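Local coordinates for PmbA-related protein (Thermotoga maritima, PDB 1VL4) that is of uncertain function, a putative modulator of DNA gyrase whose family is generally assigned metallopeptidase activity, at residues Asn29-Gln34 and Ile65-Asp70; Val237-Thr242 and Val366-Val371; Ala243-Met248 and Thr432-Val437. All coordinates share one frame; numbering follows the deposited sequence.

From the N terminus, contact 1 first pairs the start of strand 32-48 with the end of strand 51-69, closing a loop of 30 residues that is almost entirely strand. It is complete before the other two begin, its centre about 50 Å from that of contact 2 and 42 Å from that of contact 3. Those two cross: 237-242 and 243-248 open in succession, then 366-371 closes contact 2 after 123 residues and 432-437 closes contact 3 after 183. Their centres are about 9 Å apart, helix 241-247 serves both, and a probable hydrogen bond joins M239 N to V437 O at 2.8 Å. They join strands 233-239 and 365-372, and helix 241-247 to strand 432-434.

Contact 1 of 3, residues Asn29-Gln34 and Ile65-Asp70; sequences NGVEVQ and IKVLKD
V31 sets CG1 anti to its carbonyl carbon (chi1 -55°), and K69 sets CG anti to its backbone N (chi1 -165°) with an extended chain beyond; the methyl meets the aliphatic part of the lysine, V31 CG1 lying 3.7 Å from K69 CG. The contact is the open end of the antiparallel beta hairpin 32-48/51-69, in a six-stranded sheet. The short strand axes run at 156° with a closest approach of 4.6 Å. Two hydrogen-bonded pairs fix the register. E32 and L68 exchange bonds of 3.0 Å (E32 N to L68 O) and 2.9 Å (L68 N to E32 O). Q34 and K66 do the same, Q34 N to K66 O at 2.8 Å. Between them V33 faces V67 as a non-hydrogen-bonded pair. On the V33 and V67 face, V33 CG2 touches I65 CG2 at 4.0 Å, and helix 15-29 covers this side, with F23 and A26 on V33 and F18 and L22 on I65. The other face carries E32, Q34, K66 and L68, with F106 resting on E32, Q34 and L68. G30, at positive phi, ends helix 15-29 in a Schellman motif just before the strand. V33 CA makes a CA-H...O contact of 3.3 Å with K66 O.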
ATOM      1  N   ASN A  29      14.792 -20.180  30.092  1.00 16.44           N
ATOM      2  CA  ASN A  29      14.361 -21.156  29.080  1.00 15.34           C
ATOM      3  C   ASN A  29      15.446 -21.646  28.097  1.00 13.68           C
ATOM      4  O   ASN A  29      15.182 -22.468  27.210  1.00 14.78           O
ATOM      5  CB  ASN A  29      13.107 -20.628  28.362  1.00 16.40           C
ATOM      6  CG  ASN A  29      11.847 -20.696  29.256  1.00 14.18           C
ATOM      7  OD1 ASN A  29      11.178 -21.719  29.301  1.00 19.68           O
ATOM      8  ND2 ASN A  29      11.544 -19.602  29.994  1.00 11.64           N
ATOM      9  N   GLY A  30      16.682 -21.200  28.289  1.00 13.23           N
ATOM     10  CA  GLY A  30      17.773 -21.591  27.395  1.00 13.12           C
ATOM     11  C   GLY A  30      17.623 -21.040  25.974  1.00 11.33           C
ATOM     12  O   GLY A  30      17.997 -21.692  25.006  1.00  9.42           O
ATOM     13  N   VAL A  31      17.077 -19.840  25.843  1.00  9.55           N
ATOM     14  CA  VAL A  31      17.024 -19.143  24.559  1.00  9.30           C
ATOM     15  C   VAL A  31      17.635 -17.754  24.661  1.00  9.77           C
ATOM     16  O   VAL A  31      17.890 -17.261  25.772  1.00  8.29           O
ATOM     17  CB  VAL A  31      15.551 -19.061  24.058  1.00  7.22           C
ATOM     18  CG1 VAL A  31      14.942 -20.446  23.999  1.00 12.86           C
ATOM     19  CG2 VAL A  31      14.695 -18.143  24.930  1.00  6.92           C
ATOM     20  N   GLU A  32      17.901 -17.124  23.512  1.00  8.93           N
ATOM     21  CA  GLU A  32      18.264 -15.734  23.498  1.00  7.91           C
ATOM     22  C   GLU A  32      16.975 -14.973  23.178  1.00  9.34           C
ATOM     23  O   GLU A  32      16.037 -15.552  22.621  1.00  9.64           O
ATOM     24  CB  GLU A  32      19.328 -15.392  22.440  1.00 11.83           C
ATOM     25  CG  GLU A  32      20.530 -16.314  22.427  1.00 13.56           C
ATOM     26  CD  GLU A  32      21.370 -16.203  23.681  1.00 16.41           C
ATOM     27  OE1 GLU A  32      21.180 -15.242  24.459  1.00 12.04           O
ATOM     28  OE2 GLU A  32      22.215 -17.095  23.891  1.00 15.09           O
ATOM     29  N   VAL A  33      16.912 -13.713  23.588  1.00  8.12           N
ATOM     30  CA  VAL A  33      15.819 -12.824  23.185  1.00  8.50           C
ATOM     31  C   VAL A  33      16.363 -11.487  22.719  1.00  9.49           C
ATOM     32  O   VAL A  33      17.421 -10.994  23.190  1.00  8.88           O
ATOM     33  CB  VAL A  33      14.724 -12.669  24.298  1.00  8.02           C
ATOM     34  CG1 VAL A  33      15.264 -11.873  25.499  1.00 12.34           C
ATOM     35  CG2 VAL A  33      13.486 -12.049  23.757  1.00 16.41           C
ATOM     36  N   GLN A  34      15.661 -10.937  21.723  1.00  7.11           N
ATOM     37  CA  GLN A  34      15.918  -9.621  21.185  1.00  8.64           C
ATOM     38  C   GLN A  34      14.627  -8.824  21.134  1.00  9.82           C
ATOM     39  O   GLN A  34      13.575  -9.336  20.745  1.00 11.02           O
ATOM     40  CB  GLN A  34      16.555  -9.701  19.811  1.00 10.79           C
ATOM     41  CG  GLN A  34      16.824  -8.373  19.166  1.00 12.43           C
ATOM     42  CD  GLN A  34      17.729  -8.538  17.936  1.00 19.49           C
ATOM     43  OE1 GLN A  34      18.951  -8.635  18.042  1.00 10.29           O
ATOM     44  NE2 GLN A  34      17.109  -8.663  16.775  1.00 11.89           N
ATOM     45  N   ILE A  65       9.284  -8.774  19.793  1.00  9.51           N
ATOM     46  CA  ILE A  65       9.967  -9.698  20.690  1.00 10.69           C
ATOM     47  C   ILE A  65      10.387 -10.926  19.855  1.00 11.77           C
ATOM     48  O   ILE A  65       9.518 -11.635  19.306  1.00  8.83           O
ATOM     49  CB  ILE A  65       9.068 -10.119  21.810  1.00  8.07           C
ATOM     50  CG1 ILE A  65       8.665  -8.923  22.678  1.00 15.81           C
ATOM     51  CG2 ILE A  65       9.755 -11.198  22.711  1.00 14.04           C
ATOM     52  CD1 ILE A  65       7.216  -8.762  22.878  1.00 19.73           C
ATOM     53  N   LYS A  66      11.694 -11.151  19.714  1.00  8.23           N
ATOM     54  CA  LYS A  66      12.166 -12.293  18.940  1.00 10.34           C
ATOM     55  C   LYS A  66      13.040 -13.214  19.809  1.00 10.11           C
ATOM     56  O   LYS A  66      14.017 -12.745  20.427  1.00  8.65           O
ATOM     57  CB  LYS A  66      12.941 -11.806  17.738  1.00 10.74           C
ATOM     58  CG  LYS A  66      13.413 -12.882  16.768  1.00  9.66           C
ATOM     59  CD  LYS A  66      14.090 -12.235  15.583  1.00 18.76           C
ATOM     60  CE  LYS A  66      13.122 -11.902  14.443  1.00 25.35           C
ATOM     61  NZ  LYS A  66      13.841 -11.384  13.229  1.00 32.29           N
ATOM     62  N   VAL A  67      12.687 -14.491  19.846  0.50  8.83           N
ATOM     63  CA  VAL A  67      13.425 -15.490  20.638  0.50  9.77           C
ATOM     64  C   VAL A  67      14.180 -16.433  19.691  0.50 10.99           C
ATOM     65  O   VAL A  67      13.603 -16.884  18.683  0.50  4.12           O
ATOM     66  CB  VAL A  67      12.493 -16.282  21.515  0.50 10.51           C
ATOM     67  CG1 VAL A  67      13.220 -17.426  22.183  0.50 12.37           C
ATOM     68  CG2 VAL A  67      11.842 -15.360  22.563  0.50 11.77           C
ATOM     69  N   LEU A  68      15.443 -16.733  20.042  1.00 11.81           N
ATOM     70  CA  LEU A  68      16.387 -17.497  19.191  1.00 10.26           C
ATOM     71  C   LEU A  68      16.769 -18.757  19.944  1.00 12.09           C
ATOM     72  O   LEU A  68      17.203 -18.688  21.072  1.00 11.69           O
ATOM     73  CB  LEU A  68      17.585 -16.662  18.867  1.00 11.47           C
ATOM     74  CG  LEU A  68      18.737 -17.287  18.080  1.00 10.54           C
ATOM     75  CD1 LEU A  68      18.324 -17.616  16.663  1.00 15.70           C
ATOM     76  CD2 LEU A  68      19.895 -16.290  18.080  1.00 16.28           C
ATOM     77  N   LYS A  69      16.485 -19.912  19.358  1.00 11.38           N
ATOM     78  CA  LYS A  69      16.878 -21.198  19.926  1.00 13.71           C
ATOM     79  C   LYS A  69      17.365 -22.120  18.814  1.00 16.71           C
ATOM     80  O   LYS A  69      16.618 -22.421  17.907  1.00 15.16           O
ATOM     81  CB  LYS A  69      15.722 -21.855  20.646  1.00 14.37           C
ATOM     82  CG  LYS A  69      16.120 -23.013  21.562  1.00 15.61           C
ATOM     83  CD  LYS A  69      14.880 -23.638  22.165  1.00 19.43           C
ATOM     84  CE  LYS A  69      15.152 -24.788  23.130  1.00 24.04           C
ATOM     85  NZ  LYS A  69      13.871 -25.485  23.452  1.00 25.17           N
ATOM     86  N   ASP A  70      18.632 -22.529  18.886  1.00 21.08           N
ATOM     87  CA  ASP A  70      19.242 -23.488  17.957  1.00 22.40           C
ATOM     88  C   ASP A  70      19.127 -22.965  16.555  1.00 20.67           C
ATOM     89  O   ASP A  70      18.790 -23.714  15.644  1.00 20.81           O
ATOM     90  CB  ASP A  70      18.600 -24.882  18.039  1.00 26.15           C
ATOM     91  CG  ASP A  70      18.821 -25.568  19.380  1.00 34.12           C
ATOM     92  OD1 ASP A  70      19.919 -25.393  19.954  1.00 42.36           O
ATOM     93  OD2 ASP A  70      17.894 -26.283  19.846  1.00 40.61           O
TER

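Contact 2 of 3, residues Val237-Thr242 and Val366-Val371; sequences VLMRNT and VVITEV
T369 lies under the guanidinium of R240, its CB 3.6 Å from the plane and over the centre of the group, while E370 comes to the edge. There E370 OE2 forms a salt bridge of 3.2 Å with R240 NH1, the carboxylate turned 78° from the guanidinium. T242 OG1 sits in the guanidinium plane and is gripped side-on, by R240 NE at 3.0 Å and by R240 NH1 at 3.1 Å. The arginine chain bends at chi3 (73°), which places NE for this grip. A further bond from the hydroxyl to T369 O is modelled too short to be relied on. Behind this polar end run parallel strands, their axes 24° apart: L238 N reaches V366 O at 2.7 Å, and R240 N, at the N-cap position of helix 241-247, reaches I368 O. L238 and V367 lie side by side beneath helix 355-362; on the other face V237 CG1 meets I368 CD1 at 3.8 Å. T369 and E370 form a classic beta bulge opposite K390. E220 adds a second salt bridge to R240 NH1, so two carboxylates probably balance the arginine charge, while the two N-H groups shared with T242 OG1 are likely to fix how the guanidinium is turned.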
ATOM      1  N   VAL A 237      20.572  11.717 -23.659  1.00 11.06           N
ATOM      2  CA  VAL A 237      19.632  12.106 -22.618  1.00 11.51           C
ATOM      3  C   VAL A 237      20.370  12.737 -21.461  1.00 13.19           C
ATOM      4  O   VAL A 237      21.243  12.104 -20.837  1.00 13.67           O
ATOM      5  CB  VAL A 237      18.770  10.905 -22.132  1.00 11.77           C
ATOM      6  CG1 VAL A 237      18.008  11.270 -20.852  1.00 13.35           C
ATOM      7  CG2 VAL A 237      17.772  10.454 -23.220  1.00 14.31           C
ATOM      8  N   LEU A 238      20.036  13.992 -21.174  1.00 10.50           N
ATOM      9  CA  LEU A 238      20.486  14.604 -19.921  1.00 12.79           C
ATOM     10  C   LEU A 238      19.383  14.325 -18.883  1.00 13.60           C
ATOM     11  O   LEU A 238      18.307  14.921 -18.911  1.00 11.84           O
ATOM     12  CB  LEU A 238      20.735  16.090 -20.112  1.00 14.26           C
ATOM     13  CG  LEU A 238      21.013  16.990 -18.908  1.00 16.20           C
ATOM     14  CD1 LEU A 238      21.888  16.327 -17.910  1.00 25.55           C
ATOM     15  CD2 LEU A 238      21.625  18.313 -19.458  1.00 16.87           C
ATOM     16  N   MET A 239      19.623  13.348 -18.024  1.00 11.38           N
ATOM     17  CA  MET A 239      18.641  13.020 -17.015  1.00 13.50           C
ATOM     18  C   MET A 239      18.843  13.855 -15.767  1.00  9.81           C
ATOM     19  O   MET A 239      19.785  13.654 -15.003  1.00 10.96           O
ATOM     20  CB  MET A 239      18.678  11.548 -16.735  1.00 12.28           C
ATOM     21  CG  MET A 239      17.686  11.138 -15.662  1.00 24.81           C
ATOM     22  SD  MET A 239      17.273   9.396 -15.759  1.00 28.68           S
ATOM     23  CE  MET A 239      16.728   9.327 -17.435  1.00 18.59           C
ATOM     24  N   ARG A 240      17.944  14.812 -15.551  1.00 10.01           N
ATOM     25  CA  ARG A 240      18.042  15.664 -14.386  1.00 10.53           C
ATOM     26  C   ARG A 240      17.975  14.824 -13.106  1.00  9.98           C
ATOM     27  O   ARG A 240      17.365  13.754 -13.087  1.00  9.24           O
ATOM     28  CB  ARG A 240      16.959  16.711 -14.359  1.00  8.28           C
ATOM     29  CG  ARG A 240      17.264  17.892 -13.439  1.00  7.93           C
ATOM     30  CD  ARG A 240      16.241  18.972 -13.545  1.00 17.69           C
ATOM     31  NE  ARG A 240      14.988  18.572 -12.911  1.00 10.94           N
ATOM     32  CZ  ARG A 240      13.866  19.269 -12.985  1.00 17.10           C
ATOM     33  NH1 ARG A 240      12.788  18.799 -12.398  1.00 15.42           N
ATOM     34  NH2 ARG A 240      13.833  20.437 -13.624  1.00 13.00           N
ATOM     35  N   ASN A 241      18.624  15.347 -12.070  1.00  9.85           N
ATOM     36  CA  ASN A 241      18.639  14.748 -10.738  1.00 11.17           C
ATOM     37  C   ASN A 241      17.286  14.171 -10.277  1.00 12.95           C
ATOM     38  O   ASN A 241      17.209  13.025  -9.824  1.00 13.88           O
ATOM     39  CB  ASN A 241      19.292  15.697  -9.667  1.00 11.53           C
ATOM     40  CG  ASN A 241      18.723  17.116  -9.623  1.00 11.57           C
ATOM     41  OD1 ASN A 241      17.614  17.394 -10.089  1.00 14.69           O
ATOM     42  ND2 ASN A 241      19.488  18.025  -8.979  1.00 15.82           N
ATOM     43  N   THR A 242      16.232  14.962 -10.394  1.00 11.44           N
ATOM     44  CA  THR A 242      14.896  14.541  -9.954  1.00 14.65           C
ATOM     45  C   THR A 242      14.406  13.250 -10.645  1.00 17.67           C
ATOM     46  O   THR A 242      13.764  12.432 -10.004  1.00 18.86           O
ATOM     47  CB  THR A 242      13.860  15.634 -10.221  1.00 17.17           C
ATOM     48  OG1 THR A 242      14.012  16.096 -11.566  1.00 15.80           O
ATOM     49  CG2 THR A 242      14.088  16.807  -9.323  1.00 20.81           C
ATOM     50  N   VAL A 366      17.770  15.217 -25.538  1.00 11.06           N
ATOM     51  CA  VAL A 366      16.618  15.284 -24.659  1.00 10.73           C
ATOM     52  C   VAL A 366      17.064  15.517 -23.221  1.00  9.95           C
ATOM     53  O   VAL A 366      18.038  14.929 -22.768  1.00 11.73           O
ATOM     54  CB  VAL A 366      15.812  13.983 -24.705  1.00 10.77           C
ATOM     55  CG1 VAL A 366      14.607  14.078 -23.748  1.00 13.13           C
ATOM     56  CG2 VAL A 366      15.352  13.697 -26.137  1.00 12.66           C
ATOM     57  N   VAL A 367      16.338  16.380 -22.524  1.00  9.08           N
ATOM     58  CA  VAL A 367      16.452  16.505 -21.079  1.00 10.16           C
ATOM     59  C   VAL A 367      15.217  15.805 -20.470  1.00 10.20           C
ATOM     60  O   VAL A 367      14.103  16.099 -20.837  1.00  7.25           O
ATOM     61  CB  VAL A 367      16.503  17.971 -20.622  1.00  8.62           C
ATOM     62  CG1 VAL A 367      16.343  18.077 -19.080  1.00  9.58           C
ATOM     63  CG2 VAL A 367      17.807  18.649 -21.094  1.00 14.74           C
ATOM     64  N   ILE A 368      15.438  14.860 -19.573  1.00  9.23           N
ATOM     65  CA  ILE A 368      14.339  14.234 -18.863  1.00  9.72           C
ATOM     66  C   ILE A 368      14.394  14.687 -17.418  1.00 12.30           C
ATOM     67  O   ILE A 368      15.393  14.474 -16.721  1.00 12.27           O
ATOM     68  CB  ILE A 368      14.338  12.700 -19.060  1.00 12.00           C
ATOM     69  CG1 ILE A 368      13.701  12.408 -20.418  1.00 19.55           C
ATOM     70  CG2 ILE A 368      13.535  11.944 -17.945  1.00 12.78           C
ATOM     71  CD1 ILE A 368      14.189  11.195 -20.998  1.00 29.72           C
ATOM     72  N   THR A 369      13.300  15.323 -16.994  1.00 13.02           N
ATOM     73  CA  THR A 369      13.196  15.938 -15.664  1.00 15.19           C
ATOM     74  C   THR A 369      12.393  15.117 -14.665  1.00 14.61           C
ATOM     75  O   THR A 369      12.605  15.253 -13.481  1.00 15.56           O
ATOM     76  CB  THR A 369      12.531  17.316 -15.724  1.00 12.69           C
ATOM     77  OG1 THR A 369      11.272  17.202 -16.410  1.00 16.72           O
ATOM     78  CG2 THR A 369      13.437  18.311 -16.463  1.00 19.06           C
ATOM     79  N   GLU A 370      11.468  14.302 -15.150  1.00 15.27           N
ATOM     80  CA  GLU A 370      10.669  13.428 -14.285  1.00 17.68           C
ATOM     81  C   GLU A 370      10.334  12.142 -15.025  1.00 17.16           C
ATOM     82  O   GLU A 370      10.161  12.145 -16.258  1.00 18.71           O
ATOM     83  CB  GLU A 370       9.365  14.118 -13.862  1.00 19.36           C
ATOM     84  CG  GLU A 370       9.548  15.563 -13.296  1.00 21.47           C
ATOM     85  CD  GLU A 370      10.208  15.587 -11.932  1.00 30.34           C
ATOM     86  OE1 GLU A 370      10.349  14.493 -11.304  1.00 35.55           O
ATOM     87  OE2 GLU A 370      10.582  16.701 -11.482  1.00 29.96           O
ATOM     88  N   VAL A 371      10.277  11.045 -14.269  1.00 18.11           N
ATOM     89  CA  VAL A 371       9.737   9.756 -14.764  1.00 17.53           C
ATOM     90  C   VAL A 371       8.524   9.288 -13.916  1.00 18.84           C
ATOM     91  O   VAL A 371       8.409   9.606 -12.754  1.00 21.74           O
ATOM     92  CB  VAL A 371      10.820   8.658 -14.776  1.00 16.72           C
ATOM     93  CG1 VAL A 371      11.833   8.907 -15.877  1.00 22.75           C
ATOM     94  CG2 VAL A 371      11.536   8.549 -13.422  1.00 21.72           C
TER

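Contact 3 of 3, residues Ala243-Met248 and Thr432-Val437; sequences ALLDLM and TIAPSV
Helix 241-247, with M248 just after it, packs against strand 432-434 of a mixed beta sheet and the following segment to V437; the helix and strand axes lie 7.7 Å apart and run at 145°. T432 supplies the polar link. Its OG1, held between the backbone N and the carbonyl carbon (chi1 56°), donates to L245 O at 2.8 Å, with a C=O...donor angle of 123°. An alanine here would lack OG1 and CG2, and would probably leave L245 O without this hydroxyl partner and open a gap beside M248 CB. L245 reaches the strand backbone, CD2 lying 3.4 Å from A434 N. The M248 and T432 side chains run antiparallel past one another, M248 CB 4.0 Å from T432 CG2 and M248 SD 3.6 Å from A434 CB. L244 CD2 touches V437 CG1 at 3.7 Å, the two side chains at about a right angle, and also lies 3.5 Å from P435 O, a buried oxygen with no modelled partner. L348 of strand 345-348 and M239 of strand 233-239 also pack on L244. An apolar helix face laid on strands, pinned by one hydroxyl, is helix-on-sheet packing at the meeting of two sheets.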
ATOM      1  N   ALA A 243      14.702  13.071 -11.940  1.00 15.76           N
ATOM      2  CA  ALA A 243      14.328  11.813 -12.636  1.00 14.42           C
ATOM      3  C   ALA A 243      15.233  10.659 -12.151  1.00 14.72           C
ATOM      4  O   ALA A 243      14.771   9.544 -11.851  1.00 16.21           O
ATOM      5  CB  ALA A 243      14.414  11.990 -14.140  1.00 14.55           C
ATOM      6  N   LEU A 244      16.522  10.936 -12.014  1.00 14.78           N
ATOM      7  CA  LEU A 244      17.476   9.888 -11.698  1.00 12.42           C
ATOM      8  C   LEU A 244      17.277   9.409 -10.278  1.00 13.96           C
ATOM      9  O   LEU A 244      17.446   8.226 -10.009  1.00 14.80           O
ATOM     10  CB  LEU A 244      18.904  10.374 -11.944  1.00 13.29           C
ATOM     11  CG  LEU A 244      20.017   9.378 -11.659  1.00 16.70           C
ATOM     12  CD1 LEU A 244      19.916   8.172 -12.594  1.00 18.85           C
ATOM     13  CD2 LEU A 244      21.350  10.083 -11.828  1.00 10.23           C
ATOM     14  N   LEU A 245      16.922  10.323  -9.372  1.00 14.26           N
ATOM     15  CA  LEU A 245      16.633   9.963  -7.978  1.00 16.39           C
ATOM     16  C   LEU A 245      15.561   8.861  -7.929  1.00 16.03           C
ATOM     17  O   LEU A 245      15.688   7.953  -7.130  1.00 14.18           O
ATOM     18  CB  LEU A 245      16.145  11.166  -7.147  1.00 11.35           C
ATOM     19  CG  LEU A 245      17.206  12.163  -6.745  1.00 15.14           C
ATOM     20  CD1 LEU A 245      16.551  13.432  -6.247  1.00 14.33           C
ATOM     21  CD2 LEU A 245      18.125  11.514  -5.690  1.00 18.06           C
ATOM     22  N   ASP A 246      14.511   8.967  -8.737  1.00 17.74           N
ATOM     23  CA  ASP A 246      13.491   7.879  -8.791  1.00 18.66           C
ATOM     24  C   ASP A 246      13.979   6.612  -9.506  1.00 17.92           C
ATOM     25  O   ASP A 246      13.776   5.475  -9.032  1.00 17.12           O
ATOM     26  CB  ASP A 246      12.209   8.336  -9.465  1.00 17.07           C
ATOM     27  CG  ASP A 246      11.513   9.459  -8.726  1.00 26.94           C
ATOM     28  OD1 ASP A 246      11.742   9.647  -7.503  1.00 30.99           O
ATOM     29  OD2 ASP A 246      10.747  10.186  -9.407  1.00 30.22           O
ATOM     30  N   LEU A 247      14.639   6.815 -10.642  1.00 17.24           N
ATOM     31  CA  LEU A 247      15.058   5.708 -11.456  1.00 13.34           C
ATOM     32  C   LEU A 247      16.037   4.820 -10.724  1.00 13.47           C
ATOM     33  O   LEU A 247      15.925   3.584 -10.804  1.00 14.33           O
ATOM     34  CB  LEU A 247      15.652   6.216 -12.791  1.00 16.34           C
ATOM     35  CG  LEU A 247      15.927   5.096 -13.814  1.00 16.47           C
ATOM     36  CD1 LEU A 247      14.648   4.372 -14.209  1.00 18.73           C
ATOM     37  CD2 LEU A 247      16.559   5.665 -15.035  1.00 21.46           C
ATOM     38  N   MET A 248      16.950   5.442  -9.960  1.00 14.33           N
ATOM     39  CA  MET A 248      17.976   4.740  -9.192  1.00 16.33           C
ATOM     40  C   MET A 248      17.389   3.738  -8.202  1.00 14.38           C
ATOM     41  O   MET A 248      18.090   2.856  -7.724  1.00 16.63           O
ATOM     42  CB  MET A 248      18.785   5.721  -8.316  1.00 13.27           C
ATOM     43  CG  MET A 248      19.859   6.450  -8.995  1.00 29.41           C
ATOM     44  SD  MET A 248      20.437   7.716  -7.832  1.00 25.94           S
ATOM     45  CE  MET A 248      21.347   6.843  -6.584  1.00 14.47           C
ATOM     46  N   THR A 432      17.725   7.775  -1.915  1.00 15.59           N
ATOM     47  CA  THR A 432      18.664   8.010  -2.999  1.00 13.22           C
ATOM     48  C   THR A 432      19.079   9.478  -2.987  1.00 14.75           C
ATOM     49  O   THR A 432      18.373  10.365  -2.482  1.00 14.76           O
ATOM     50  CB  THR A 432      18.073   7.623  -4.370  1.00 16.11           C
ATOM     51  OG1 THR A 432      16.849   8.311  -4.594  1.00 16.11           O
ATOM     52  CG2 THR A 432      17.801   6.135  -4.476  1.00 19.17           C
ATOM     53  N   ILE A 433      20.285   9.719  -3.494  1.00 14.10           N
ATOM     54  CA  ILE A 433      20.883  11.032  -3.624  1.00 13.25           C
ATOM     55  C   ILE A 433      21.654  11.069  -4.912  1.00 13.22           C
ATOM     56  O   ILE A 433      22.403  10.131  -5.197  1.00 12.18           O
ATOM     57  CB  ILE A 433      21.885  11.238  -2.518  1.00 13.65           C
ATOM     58  CG1 ILE A 433      21.181  11.094  -1.140  1.00 13.59           C
ATOM     59  CG2 ILE A 433      22.650  12.552  -2.712  1.00 12.85           C
ATOM     60  CD1 ILE A 433      22.146  11.327   0.004  1.00 15.38           C
ATOM     61  N   ALA A 434      21.491  12.129  -5.690  1.00 13.79           N
ATOM     62  CA  ALA A 434      22.087  12.145  -7.021  1.00 12.39           C
ATOM     63  C   ALA A 434      22.115  13.502  -7.637  1.00 14.20           C
ATOM     64  O   ALA A 434      21.238  14.300  -7.375  1.00 11.52           O
ATOM     65  CB  ALA A 434      21.338  11.181  -7.977  1.00 14.17           C
ATOM     66  N   PRO A 435      23.100  13.717  -8.534  1.00 11.06           N
ATOM     67  CA  PRO A 435      23.106  14.853  -9.455  1.00 11.55           C
ATOM     68  C   PRO A 435      22.459  14.484 -10.774  1.00  9.49           C
ATOM     69  O   PRO A 435      21.953  13.387 -10.932  1.00  9.24           O
ATOM     70  CB  PRO A 435      24.591  15.109  -9.634  1.00  8.83           C
ATOM     71  CG  PRO A 435      25.161  13.724  -9.661  1.00 10.35           C
ATOM     72  CD  PRO A 435      24.303  12.892  -8.725  1.00 14.83           C
ATOM     73  N   SER A 436      22.407  15.411 -11.703  1.00 12.13           N
ATOM     74  CA  SER A 436      22.012  15.134 -13.062  1.00 12.34           C
ATOM     75  C   SER A 436      23.179  14.368 -13.728  1.00 13.32           C
ATOM     76  O   SER A 436      24.306  14.443 -13.269  1.00 11.10           O
ATOM     77  CB  SER A 436      21.716  16.439 -13.798  1.00 11.84           C
ATOM     78  OG  SER A 436      20.741  17.210 -13.116  1.00 12.49           O
ATOM     79  N   VAL A 437      22.858  13.597 -14.765  1.00 10.19           N
ATOM     80  CA  VAL A 437      23.836  12.896 -15.603  1.00 10.93           C
ATOM     81  C   VAL A 437      23.505  13.038 -17.073  1.00 10.98           C
ATOM     82  O   VAL A 437      22.323  13.265 -17.473  1.00 11.88           O
ATOM     83  CB  VAL A 437      23.903  11.369 -15.284  1.00 12.27           C
ATOM     84  CG1 VAL A 437      24.324  11.149 -13.847  1.00 10.62           C
ATOM     85  CG2 VAL A 437      22.544  10.658 -15.602  1.00 10.42           C
TER